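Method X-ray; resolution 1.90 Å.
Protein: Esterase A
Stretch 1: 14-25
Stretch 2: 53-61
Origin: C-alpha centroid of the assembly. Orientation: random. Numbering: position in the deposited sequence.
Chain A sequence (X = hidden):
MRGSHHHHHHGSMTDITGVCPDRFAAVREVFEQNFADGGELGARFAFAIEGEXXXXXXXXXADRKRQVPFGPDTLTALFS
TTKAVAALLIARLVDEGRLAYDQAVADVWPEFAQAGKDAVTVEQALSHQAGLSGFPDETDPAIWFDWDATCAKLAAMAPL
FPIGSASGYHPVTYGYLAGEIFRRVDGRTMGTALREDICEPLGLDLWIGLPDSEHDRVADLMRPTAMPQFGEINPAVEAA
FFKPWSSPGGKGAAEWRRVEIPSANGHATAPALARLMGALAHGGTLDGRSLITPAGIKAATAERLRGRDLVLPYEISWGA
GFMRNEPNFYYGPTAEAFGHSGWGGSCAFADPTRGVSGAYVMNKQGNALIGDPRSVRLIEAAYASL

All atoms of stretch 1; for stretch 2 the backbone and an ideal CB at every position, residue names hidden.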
# COMPACT_ATOMS: atom_id res chain seq x y z
N THR A 14 -7.77 27.16 8.61
CA THR A 14 -8.15 25.74 8.62
C THR A 14 -8.38 25.23 10.05
O THR A 14 -7.55 25.45 10.94
CB THR A 14 -7.08 24.83 7.94
OG1 THR A 14 -6.85 25.27 6.59
CG2 THR A 14 -7.54 23.36 7.91
N ASP A 15 -9.48 24.52 10.26
CA ASP A 15 -9.81 23.93 11.55
C ASP A 15 -9.17 22.55 11.62
O ASP A 15 -9.54 21.65 10.87
CB ASP A 15 -11.32 23.85 11.74
CG ASP A 15 -11.97 25.22 11.82
OD1 ASP A 15 -11.36 26.15 12.40
OD2 ASP A 15 -13.10 25.36 11.30
N ILE A 16 -8.18 22.40 12.50
CA ILE A 16 -7.54 21.11 12.76
C ILE A 16 -8.19 20.54 14.01
O ILE A 16 -8.32 21.25 15.02
CB ILE A 16 -6.03 21.27 12.97
CG1 ILE A 16 -5.34 21.86 11.73
CG2 ILE A 16 -5.39 19.96 13.43
CD1 ILE A 16 -5.91 21.42 10.44
N THR A 17 -8.62 19.28 13.95
CA THR A 17 -9.26 18.65 15.10
C THR A 17 -8.68 17.26 15.31
O THR A 17 -8.02 16.69 14.44
CB THR A 17 -10.81 18.57 14.93
OG1 THR A 17 -11.14 17.70 13.85
CG2 THR A 17 -11.42 19.96 14.68
N GLY A 18 -8.93 16.71 16.51
CA GLY A 18 -8.46 15.37 16.82
C GLY A 18 -7.72 15.32 18.15
O GLY A 18 -7.96 16.14 19.04
N VAL A 19 -6.78 14.40 18.28
CA VAL A 19 -6.03 14.24 19.52
C VAL A 19 -4.56 14.42 19.21
O VAL A 19 -4.05 13.88 18.21
CB VAL A 19 -6.35 12.89 20.22
CG1 VAL A 19 -5.80 11.72 19.46
CG2 VAL A 19 -5.87 12.89 21.67
N CYS A 20 -3.89 15.23 20.01
CA CYS A 20 -2.45 15.43 19.84
C CYS A 20 -1.89 15.90 21.17
O CYS A 20 -2.01 17.09 21.50
CB CYS A 20 -2.15 16.43 18.74
SG CYS A 20 -0.38 16.47 18.25
N PRO A 21 -1.31 15.00 21.96
CA PRO A 21 -0.79 15.40 23.27
C PRO A 21 0.31 16.44 23.13
O PRO A 21 0.90 16.62 22.07
CB PRO A 21 -0.24 14.09 23.86
CG PRO A 21 -0.79 13.02 23.02
CD PRO A 21 -1.02 13.60 21.66
N ASP A 22 0.56 17.13 24.25
CA ASP A 22 1.63 18.12 24.32
C ASP A 22 2.97 17.57 23.80
O ASP A 22 3.75 18.30 23.18
CB ASP A 22 1.76 18.58 25.77
CG ASP A 22 2.94 19.49 26.01
OD1 ASP A 22 2.89 20.66 25.56
OD2 ASP A 22 3.91 19.03 26.67
N ARG A 23 3.24 16.28 24.04
CA ARG A 23 4.50 15.71 23.56
C ARG A 23 4.65 15.85 22.05
O ARG A 23 5.78 16.01 21.56
CB ARG A 23 4.60 14.24 23.96
CG ARG A 23 5.84 13.57 23.41
CD ARG A 23 6.12 12.28 24.13
NE ARG A 23 7.52 11.91 24.01
CZ ARG A 23 7.95 10.65 24.03
NH1 ARG A 23 7.08 9.65 24.15
NH2 ARG A 23 9.25 10.40 23.90
N PHE A 24 3.54 15.82 21.31
CA PHE A 24 3.59 15.83 19.85
C PHE A 24 3.10 17.15 19.26
O PHE A 24 2.62 17.18 18.11
CB PHE A 24 2.80 14.64 19.29
CG PHE A 24 3.41 13.31 19.62
CD1 PHE A 24 4.50 12.83 18.91
CD2 PHE A 24 2.91 12.53 20.66
CE1 PHE A 24 5.07 11.61 19.21
CE2 PHE A 24 3.49 11.32 20.97
CZ PHE A 24 4.57 10.85 20.25
N ALA A 25 3.25 18.25 20.00
CA ALA A 25 2.81 19.55 19.50
C ALA A 25 3.43 19.88 18.15
O ALA A 25 2.79 20.53 17.32
CB ALA A 25 3.14 20.65 20.52
N UNK A 53 -2.76 4.32 19.10
CA UNK A 53 -2.77 5.61 18.41
C UNK A 53 -2.61 6.72 19.45
O UNK A 53 -3.39 6.82 20.39
CB UNK A 53 -4.06 5.80 17.60
N UNK A 54 -1.58 7.56 19.28
CA UNK A 54 -1.36 8.68 20.20
C UNK A 54 -1.62 10.03 19.54
O UNK A 54 -2.00 10.98 20.24
CB UNK A 54 0.07 8.64 20.74
N UNK A 55 -1.43 10.16 18.24
CA UNK A 55 -1.78 11.36 17.49
C UNK A 55 -2.78 10.96 16.43
O UNK A 55 -2.57 9.97 15.72
CB UNK A 55 -0.55 12.02 16.87
N UNK A 56 -3.87 11.71 16.32
CA UNK A 56 -4.86 11.45 15.28
C UNK A 56 -5.48 12.81 14.94
O UNK A 56 -6.39 13.27 15.63
CB UNK A 56 -5.91 10.44 15.73
N UNK A 57 -4.96 13.45 13.90
CA UNK A 57 -5.37 14.80 13.53
C UNK A 57 -6.09 14.80 12.20
O UNK A 57 -5.68 14.10 11.26
CB UNK A 57 -4.16 15.73 13.47
N UNK A 58 -7.13 15.63 12.10
CA UNK A 58 -7.98 15.77 10.93
C UNK A 58 -8.01 17.23 10.49
O UNK A 58 -8.02 18.13 11.34
CB UNK A 58 -9.39 15.26 11.22
N UNK A 59 -8.05 17.48 9.18
CA UNK A 59 -8.20 18.85 8.72
C UNK A 59 -8.87 18.90 7.37
O UNK A 59 -8.86 17.92 6.61
CB UNK A 59 -6.84 19.55 8.66
N UNK A 60 -9.50 20.05 7.08
CA UNK A 60 -10.01 20.28 5.74
C UNK A 60 -11.27 19.48 5.41
O UNK A 60 -12.11 19.21 6.28
CB UNK A 60 -8.92 19.95 4.72
N UNK A 61 -11.38 19.07 4.14
CA UNK A 61 -12.67 18.69 3.57
C UNK A 61 -12.62 17.36 2.84
O UNK A 61 -11.62 17.00 2.20
CB UNK A 61 -13.16 19.78 2.61

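Backbone hydrogen bonds set the frame: residues 17 to 19 of stretch 1 run antiparallel to positions 56 to 58. Position 53 has nothing of stretch 1 within 5.5 Å of its ideal CB, so this contact does not restrict it; it is Val53.

At position 54 the ideal CB lies 4.3 Å from Phe24 CE2 and 5.0 Å from Pro21 CG. No charge or donor is offered there, and an apolar side chain of modest or larger size would suit. The residue is Val54, whose CG2 packs obliquely at 3.8 Å from Phe24 CE2.

The ideal CB of position 55 stands 4.7 Å from Cys20 SG and 4.9 Å from Phe24 CB, an apolar setting in which Val, Ile or Leu are all plausible. In Val55, with chi1 t, CG2 lies 3.5 Å from Phe24 CG, and both methyls approach Cys20 SG, CG1 at 4.0 Å and CG2 at 4.2 Å.

Position 56 pairs with Val19 through two hydrogen bonds, position 56 N to Val19 O and Val19 N to position 56 O, each 2.9 Å. Its CB shares a sheet face with Val19, 3.9 Å from Val19 CG1. Apolar or beta-branched residues would fit, and a polar one is not excluded. Asp56 presents its CB to Val19, while its carboxylate is hydrogen-bonded elsewhere in the structure.

At position 57 CA-to-CB points sideways, with Ile16 CG2 4.4 Å from the ideal CB; a longer aliphatic chain could reach both Ile16 and Cys20. Leu57 does so: CD2 lies 4.0 Å from Ile16 CG2 and 3.8 Å from Cys20 CB.

Position 58 pairs with Thr17: its N donates to Thr17 O at 2.7 Å and its O accepts from Thr17 N at 2.9 Å. The CB points to the same face as the Thr17 side chain, and Gly18 leaves room alongside, so a long, flexible or beta-branched residue would suit. Met58 extends until CE lies 3.7 Å from Thr17 OG1 and 3.9 Å from Gly18 CA. The oxygen of water 1 lies 2.9 Å from Thr17 OG1, 2.9 Å from Asp15 O and 3.2 Å from Met58 O, within hydrogen-bonding distance of all three.

Position 59 is the most constrained sterically: an ideal CB would be 2.7 Å from Ile16 CD1, a clash with that side chain as placed. Glycine is the clear expectation, and Gly59 lets its CA approach Ile16 CD1 to 3.8 Å.

Position 60 has phi 74° and psi -146°, and the positive phi favours glycine. Gly60 N lies 3.9 Å from Thr14 CG2.

Position 61 has no neighbour from stretch 1 within 5.5 Å of its ideal CB; it is Phe61.

Stretch 2 53-61: VVVDLMGGF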
# COMPACT_ATOMS: atom_id res chain seq x y z
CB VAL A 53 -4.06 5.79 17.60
CG1 VAL A 53 -4.16 7.21 17.06
CG2 VAL A 53 -4.11 4.78 16.46
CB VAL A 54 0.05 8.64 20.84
CG1 VAL A 54 0.19 7.43 21.75
CG2 VAL A 54 1.14 8.64 19.77
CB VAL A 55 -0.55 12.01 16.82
CG1 VAL A 55 -0.97 13.26 16.01
CG2 VAL A 55 0.53 12.34 17.86
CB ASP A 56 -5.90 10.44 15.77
CG ASP A 56 -7.04 10.24 14.79
OD1 ASP A 56 -6.86 10.53 13.59
OD2 ASP A 56 -8.13 9.78 15.23
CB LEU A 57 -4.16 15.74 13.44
CG LEU A 57 -3.45 16.04 14.76
CD1 LEU A 57 -2.22 16.84 14.44
CD2 LEU A 57 -4.38 16.80 15.70
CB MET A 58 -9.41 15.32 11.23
CG MET A 58 -9.55 13.80 11.44
SD MET A 58 -11.11 13.42 12.27
CE MET A 58 -10.72 14.00 13.93
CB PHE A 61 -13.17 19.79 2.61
CG PHE A 61 -13.20 21.12 3.27
CD1 PHE A 61 -12.10 21.98 3.20
CD2 PHE A 61 -14.30 21.49 4.03
CE1 PHE A 61 -12.12 23.21 3.86
CE2 PHE A 61 -14.32 22.74 4.68
CZ PHE A 61 -13.22 23.58 4.60
O HOH W 1 -11.02 19.27 11.44
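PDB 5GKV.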